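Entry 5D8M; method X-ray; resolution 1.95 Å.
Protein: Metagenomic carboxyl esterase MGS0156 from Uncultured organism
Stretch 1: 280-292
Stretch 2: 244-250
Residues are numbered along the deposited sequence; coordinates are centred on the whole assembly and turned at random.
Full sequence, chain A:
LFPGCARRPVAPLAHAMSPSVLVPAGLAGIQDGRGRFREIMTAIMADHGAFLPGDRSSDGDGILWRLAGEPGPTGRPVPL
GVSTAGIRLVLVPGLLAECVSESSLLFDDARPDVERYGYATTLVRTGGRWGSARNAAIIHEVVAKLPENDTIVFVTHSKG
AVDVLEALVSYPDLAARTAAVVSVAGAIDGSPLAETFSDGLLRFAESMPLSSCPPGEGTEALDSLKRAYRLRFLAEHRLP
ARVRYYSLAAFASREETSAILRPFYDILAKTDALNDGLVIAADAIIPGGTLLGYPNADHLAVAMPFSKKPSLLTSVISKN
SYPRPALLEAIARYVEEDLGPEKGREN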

ATOM      1  N   ILE A 280      -7.719  -0.929   8.384  1.00 10.72           N
ATOM      2  CA  ILE A 280      -7.183  -1.033   9.758  1.00 12.95           C
ATOM      3  C   ILE A 280      -5.690  -1.446   9.766  1.00 14.28           C
ATOM      4  O   ILE A 280      -5.283  -2.343   9.020  1.00 12.79           O
ATOM      5  CB  ILE A 280      -8.020  -2.060  10.568  1.00 14.49           C
ATOM      6  CG1 ILE A 280      -9.505  -1.642  10.606  1.00 15.99           C
ATOM      7  CG2 ILE A 280      -7.459  -2.249  11.971  1.00 13.22           C
ATOM      8  CD1 ILE A 280     -10.449  -2.734  11.088  1.00 19.75           C
ATOM      9  N   ALA A 281      -4.877  -0.821  10.617  1.00 12.05           N
ATOM     10  CA  ALA A 281      -3.429  -1.030  10.562  1.00  9.26           C
ATOM     11  C   ALA A 281      -3.039  -2.501  10.782  1.00 13.16           C
ATOM     12  O   ALA A 281      -2.185  -3.025  10.066  1.00 15.88           O
ATOM     13  CB  ALA A 281      -2.729  -0.156  11.574  1.00 12.51           C
ATOM     14  N   ALA A 282      -3.698  -3.175  11.717  1.00  9.74           N
ATOM     15  CA  ALA A 282      -3.468  -4.604  11.954  1.00 11.97           C
ATOM     16  C   ALA A 282      -3.874  -5.514  10.762  1.00 13.22           C
ATOM     17  O   ALA A 282      -3.498  -6.683  10.714  1.00 17.16           O
ATOM     18  CB  ALA A 282      -4.204  -5.054  13.246  1.00 13.17           C
ATOM     19  N   ASP A 283      -4.600  -4.963   9.799  1.00 12.06           N
ATOM     20  CA  ASP A 283      -5.025  -5.677   8.603  1.00 13.71           C
ATOM     21  C   ASP A 283      -4.131  -5.346   7.409  1.00 13.48           C
ATOM     22  O   ASP A 283      -4.435  -5.740   6.282  1.00 14.10           O
ATOM     23  CB  ASP A 283      -6.465  -5.311   8.231  1.00 17.63           C
ATOM     24  CG  ASP A 283      -7.489  -5.745   9.281  1.00 27.02           C
ATOM     25  OD1 ASP A 283      -7.076  -6.190  10.382  1.00 28.61           O
ATOM     26  OD2 ASP A 283      -8.713  -5.622   8.997  1.00 30.23           O
ATOM     27  N   ALA A 284      -3.047  -4.621   7.661  1.00 12.31           N
ATOM     28  CA  ALA A 284      -2.260  -4.037   6.583  1.00 13.23           C
ATOM     29  C   ALA A 284      -0.802  -4.448   6.655  1.00 13.59           C
ATOM     30  O   ALA A 284       0.090  -3.759   6.113  1.00 12.02           O
ATOM     31  CB  ALA A 284      -2.375  -2.491   6.613  1.00 12.55           C
ATOM     32  N   ILE A 285      -0.553  -5.566   7.331  1.00 11.77           N
ATOM     33  CA  ILE A 285       0.804  -6.026   7.498  1.00 11.20           C
ATOM     34  C   ILE A 285       0.948  -7.447   6.975  1.00 12.00           C
ATOM     35  O   ILE A 285       0.238  -8.363   7.415  1.00 11.55           O
ATOM     36  CB  ILE A 285       1.224  -5.933   8.977  1.00 13.72           C
ATOM     37  CG1 ILE A 285       1.162  -4.452   9.413  1.00 13.01           C
ATOM     38  CG2 ILE A 285       2.650  -6.501   9.166  1.00 13.64           C
ATOM     39  CD1 ILE A 285       1.226  -4.237  10.917  1.00 14.01           C
ATOM     40  N   ILE A 286       1.863  -7.624   6.027  1.00 11.77           N
ATOM     41  CA  ILE A 286       2.137  -8.944   5.466  1.00 13.26           C
ATOM     42  C   ILE A 286       2.837  -9.838   6.504  1.00 16.94           C
ATOM     43  O   ILE A 286       3.940  -9.525   6.956  1.00 14.72           O
ATOM     44  CB  ILE A 286       3.014  -8.837   4.195  1.00 11.37           C
ATOM     45  CG1 ILE A 286       2.330  -7.934   3.140  1.00 10.42           C
ATOM     46  CG2 ILE A 286       3.389 -10.248   3.680  1.00 12.28           C
ATOM     47  CD1 ILE A 286       3.234  -7.597   1.874  1.00  8.88           C
ATOM     48  N   PRO A 287       2.196 -10.959   6.883  1.00 17.61           N
ATOM     49  CA  PRO A 287       2.805 -11.812   7.911  1.00 20.33           C
ATOM     50  C   PRO A 287       4.119 -12.427   7.410  1.00 21.15           C
ATOM     51  O   PRO A 287       4.247 -12.694   6.212  1.00 19.42           O
ATOM     52  CB  PRO A 287       1.729 -12.880   8.184  1.00 22.40           C
ATOM     53  CG  PRO A 287       0.873 -12.898   6.958  1.00 23.88           C
ATOM     54  CD  PRO A 287       0.885 -11.465   6.434  1.00 20.72           C
ATOM     55  N   GLY A 288       5.083 -12.599   8.309  1.00 20.63           N
ATOM     56  CA  GLY A 288       6.393 -13.134   7.958  1.00 23.69           C
ATOM     57  C   GLY A 288       7.312 -12.099   7.315  1.00 25.01           C
ATOM     58  O   GLY A 288       8.448 -12.407   6.969  1.00 23.93           O
ATOM     59  N   GLY A 289       6.813 -10.875   7.138  1.00 17.93           N
ATOM     60  CA  GLY A 289       7.608  -9.812   6.557  1.00 21.14           C
ATOM     61  C   GLY A 289       8.319  -8.902   7.549  1.00 18.70           C
ATOM     62  O   GLY A 289       8.550  -9.265   8.706  1.00 20.81           O
ATOM     63  N   THR A 290       8.696  -7.727   7.068  1.00 15.17           N
ATOM     64  CA  THR A 290       9.296  -6.683   7.884  1.00 15.08           C
ATOM     65  C   THR A 290       8.306  -5.544   8.055  1.00 13.44           C
ATOM     66  O   THR A 290       7.736  -5.097   7.088  1.00 13.88           O
ATOM     67  CB  THR A 290      10.596  -6.147   7.246  1.00 18.46           C
ATOM     68  OG1 THR A 290      11.595  -7.148   7.357  1.00 16.07           O
ATOM     69  CG2 THR A 290      11.095  -4.858   7.938  1.00 19.61           C
ATOM     70  N   LEU A 291       8.093  -5.098   9.292  1.00 11.61           N
ATOM     71  CA  LEU A 291       7.288  -3.902   9.545  1.00 15.57           C
ATOM     72  C   LEU A 291       8.185  -2.663   9.501  1.00 14.68           C
ATOM     73  O   LEU A 291       9.124  -2.543  10.300  1.00 13.37           O
ATOM     74  CB  LEU A 291       6.582  -3.991  10.903  1.00 15.99           C
ATOM     75  CG  LEU A 291       5.809  -2.747  11.361  1.00 16.78           C
ATOM     76  CD1 LEU A 291       4.680  -2.391  10.381  1.00 16.29           C
ATOM     77  CD2 LEU A 291       5.267  -3.012  12.770  1.00 15.09           C
ATOM     78  N   LEU A 292       7.900  -1.770   8.564  1.00 10.57           N
ATOM     79  CA  LEU A 292       8.679  -0.570   8.395  1.00 10.55           C
ATOM     80  C   LEU A 292       8.111   0.569   9.240  1.00 13.89           C
ATOM     81  O   LEU A 292       8.843   1.478   9.605  1.00 15.83           O
ATOM     82  CB  LEU A 292       8.724  -0.143   6.917  1.00 12.16           C
ATOM     83  CG  LEU A 292       9.327  -1.132   5.937  1.00 14.18           C
ATOM     84  CD1 LEU A 292       9.268  -0.534   4.538  1.00 11.56           C
ATOM     85  CD2 LEU A 292      10.752  -1.470   6.350  1.00 11.46           C
TER
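Stretch 2, residues 244-250: RYYSLAA

The apolar contacts fall into three groups. In the first, Ala249 points its CB toward stretch 1 and sits against two alanines: Ala249 CB lies 3.9 Å from Ala281 CB and 3.9 Å from Ala284 CB. In the second, Leu292 packs on Leu248 and Tyr246, with Leu292 CB 3.6 Å from Leu248 CD2 and Leu292 CD1 3.9 Å from Tyr246 CB. Thr290 CB also meets the Tyr246 ring, 3.6 Å from Tyr246 CD2; these two side chains share one face of the sheet. In the third, Ile286 CG2 lies 3.7 Å from Tyr245 CB.

Stretch 2 runs as an extended strand, 244-248, beside stretch 1; beyond the strand, Ala249 lies beside Ala281 and Ala250 points away. Strands 244-248 and 290-292 pair in parallel. Their axes cross at -32° and approach to 4.7 Å. Thr290 is paired with Tyr246 (CA to CA 4.6 Å), and Leu291 with Ser247 (CA to CA 5.1 Å). Three backbone hydrogen bonds hold this register: Thr290 N to Tyr245 O, 2.8 Å; Ser247 N to Thr290 O, 2.9 Å; Leu292 N to Ser247 O, 2.9 Å. Before the strand, a type II turn spans Ile286 to Gly289. Gly289 CA comes within 3.3 Å of Tyr245 O, and a CB there would clash with that oxygen.

The polar contacts centre on Ser247, within the pairing, and on waters along the two backbones. Ser247 OG accepts a hydrogen bond from Ile286 N at 2.9 Å, which ties the loop to the strand. Water 3 joins Ser247 OG to Ile286 O and Thr290 O. Water 4 donates to both Leu248 O (2.8 Å) and Ala284 O (2.6 Å), bridging two carbonyls that cannot bond each other. Water 2 links Tyr245 O with Thr290 OG1.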

ATOM      1  N   ARG A 244      11.221 -11.065  -0.408  1.00 16.13           N
ATOM      2  CA  ARG A 244      11.142 -10.385   0.884  1.00 15.96           C
ATOM      3  C   ARG A 244       9.920  -9.464   0.933  1.00 18.87           C
ATOM      4  O   ARG A 244       9.630  -8.773  -0.038  1.00 13.25           O
ATOM      5  CB  ARG A 244      12.407  -9.588   1.143  1.00 17.25           C
ATOM      6  CG  ARG A 244      13.677 -10.397   0.932  1.00 27.31           C
ATOM      7  CD  ARG A 244      14.146 -11.038   2.192  1.00 41.15           C
ATOM      8  NE  ARG A 244      15.242 -10.259   2.766  1.00 52.28           N
ATOM      9  CZ  ARG A 244      16.526 -10.398   2.438  1.00 52.46           C
ATOM     10  NH1 ARG A 244      16.908 -11.306   1.541  1.00 51.40           N
ATOM     11  NH2 ARG A 244      17.432  -9.624   3.019  1.00 49.80           N
ATOM     12  N   TYR A 245       9.222  -9.444   2.066  1.00 12.97           N
ATOM     13  CA  TYR A 245       8.019  -8.630   2.199  1.00 15.03           C
ATOM     14  C   TYR A 245       8.219  -7.534   3.237  1.00 15.19           C
ATOM     15  O   TYR A 245       8.866  -7.748   4.274  1.00 14.58           O
ATOM     16  CB  TYR A 245       6.816  -9.516   2.564  1.00 12.25           C
ATOM     17  CG  TYR A 245       6.651 -10.657   1.587  1.00 13.19           C
ATOM     18  CD1 TYR A 245       5.973 -10.478   0.389  1.00 13.25           C
ATOM     19  CD2 TYR A 245       7.206 -11.904   1.843  1.00 16.94           C
ATOM     20  CE1 TYR A 245       5.844 -11.514  -0.519  1.00 13.01           C
ATOM     21  CE2 TYR A 245       7.081 -12.943   0.943  1.00 19.26           C
ATOM     22  CZ  TYR A 245       6.401 -12.747  -0.237  1.00 19.75           C
ATOM     23  OH  TYR A 245       6.275 -13.805  -1.137  1.00 19.65           O
ATOM     24  N   TYR A 246       7.663  -6.365   2.945  1.00 11.15           N
ATOM     25  CA  TYR A 246       7.783  -5.208   3.813  1.00 13.49           C
ATOM     26  C   TYR A 246       6.454  -4.492   3.860  1.00 13.16           C
ATOM     27  O   TYR A 246       5.757  -4.421   2.844  1.00 13.23           O
ATOM     28  CB  TYR A 246       8.869  -4.239   3.310  1.00 12.93           C
ATOM     29  CG  TYR A 246      10.206  -4.894   2.998  1.00 15.18           C
ATOM     30  CD1 TYR A 246      10.434  -5.491   1.762  1.00 11.88           C
ATOM     31  CD2 TYR A 246      11.244  -4.878   3.924  1.00 12.25           C
ATOM     32  CE1 TYR A 246      11.671  -6.085   1.459  1.00 16.60           C
ATOM     33  CE2 TYR A 246      12.476  -5.457   3.634  1.00 16.02           C
ATOM     34  CZ  TYR A 246      12.677  -6.062   2.403  1.00 16.53           C
ATOM     35  OH  TYR A 246      13.880  -6.614   2.102  1.00 18.30           O
ATOM     36  N   SER A 247       6.100  -3.931   5.016  1.00  9.50           N
ATOM     37  CA  SER A 247       4.794  -3.283   5.121  1.00  8.82           C
ATOM     38  C   SER A 247       4.876  -1.957   5.873  1.00 12.88           C
ATOM     39  O   SER A 247       5.590  -1.842   6.893  1.00 10.05           O
ATOM     40  CB  SER A 247       3.788  -4.206   5.834  1.00 13.32           C
ATOM     41  OG  SER A 247       3.647  -5.458   5.156  1.00 15.60           O
ATOM     42  N   LEU A 248       4.117  -0.992   5.360  1.00  7.99           N
ATOM     43  CA  LEU A 248       3.821   0.281   6.004  1.00  9.82           C
ATOM     44  C   LEU A 248       2.319   0.339   6.206  1.00 12.10           C
ATOM     45  O   LEU A 248       1.568   0.080   5.270  1.00 10.88           O
ATOM     46  CB  LEU A 248       4.287   1.454   5.149  1.00  7.36           C
ATOM     47  CG  LEU A 248       5.801   1.629   5.061  1.00 11.33           C
ATOM     48  CD1 LEU A 248       6.141   2.369   3.763  1.00 12.03           C
ATOM     49  CD2 LEU A 248       6.309   2.429   6.250  1.00 11.75           C
ATOM     50  N   ALA A 249       1.885   0.633   7.430  1.00 12.24           N
ATOM     51  CA  ALA A 249       0.464   0.764   7.707  1.00 11.62           C
ATOM     52  C   ALA A 249       0.120   2.195   8.146  1.00 11.79           C
ATOM     53  O   ALA A 249       0.520   2.633   9.219  1.00 12.17           O
ATOM     54  CB  ALA A 249       0.041  -0.249   8.771  1.00 11.88           C
ATOM     55  N   ALA A 250      -0.630   2.921   7.314  1.00 13.44           N
ATOM     56  CA  ALA A 250      -0.917   4.325   7.598  1.00 11.87           C
ATOM     57  C   ALA A 250      -2.112   4.519   8.530  1.00 13.71           C
ATOM     58  O   ALA A 250      -3.044   3.697   8.562  1.00 12.60           O
ATOM     59  CB  ALA A 250      -1.146   5.077   6.299  1.00 11.23           C
TER
HETATM   60  O   HOH W   1      10.243 -11.359   4.229  1.00 11.75           O
HETATM   61  O   HOH W   2      11.327  -8.918   4.970  1.00 23.42           O
HETATM   62  O   HOH W   3       5.522  -7.226   6.080  1.00 18.31           O
HETATM   63  O   HOH W   4       0.599  -2.250   4.061  1.00 10.86           O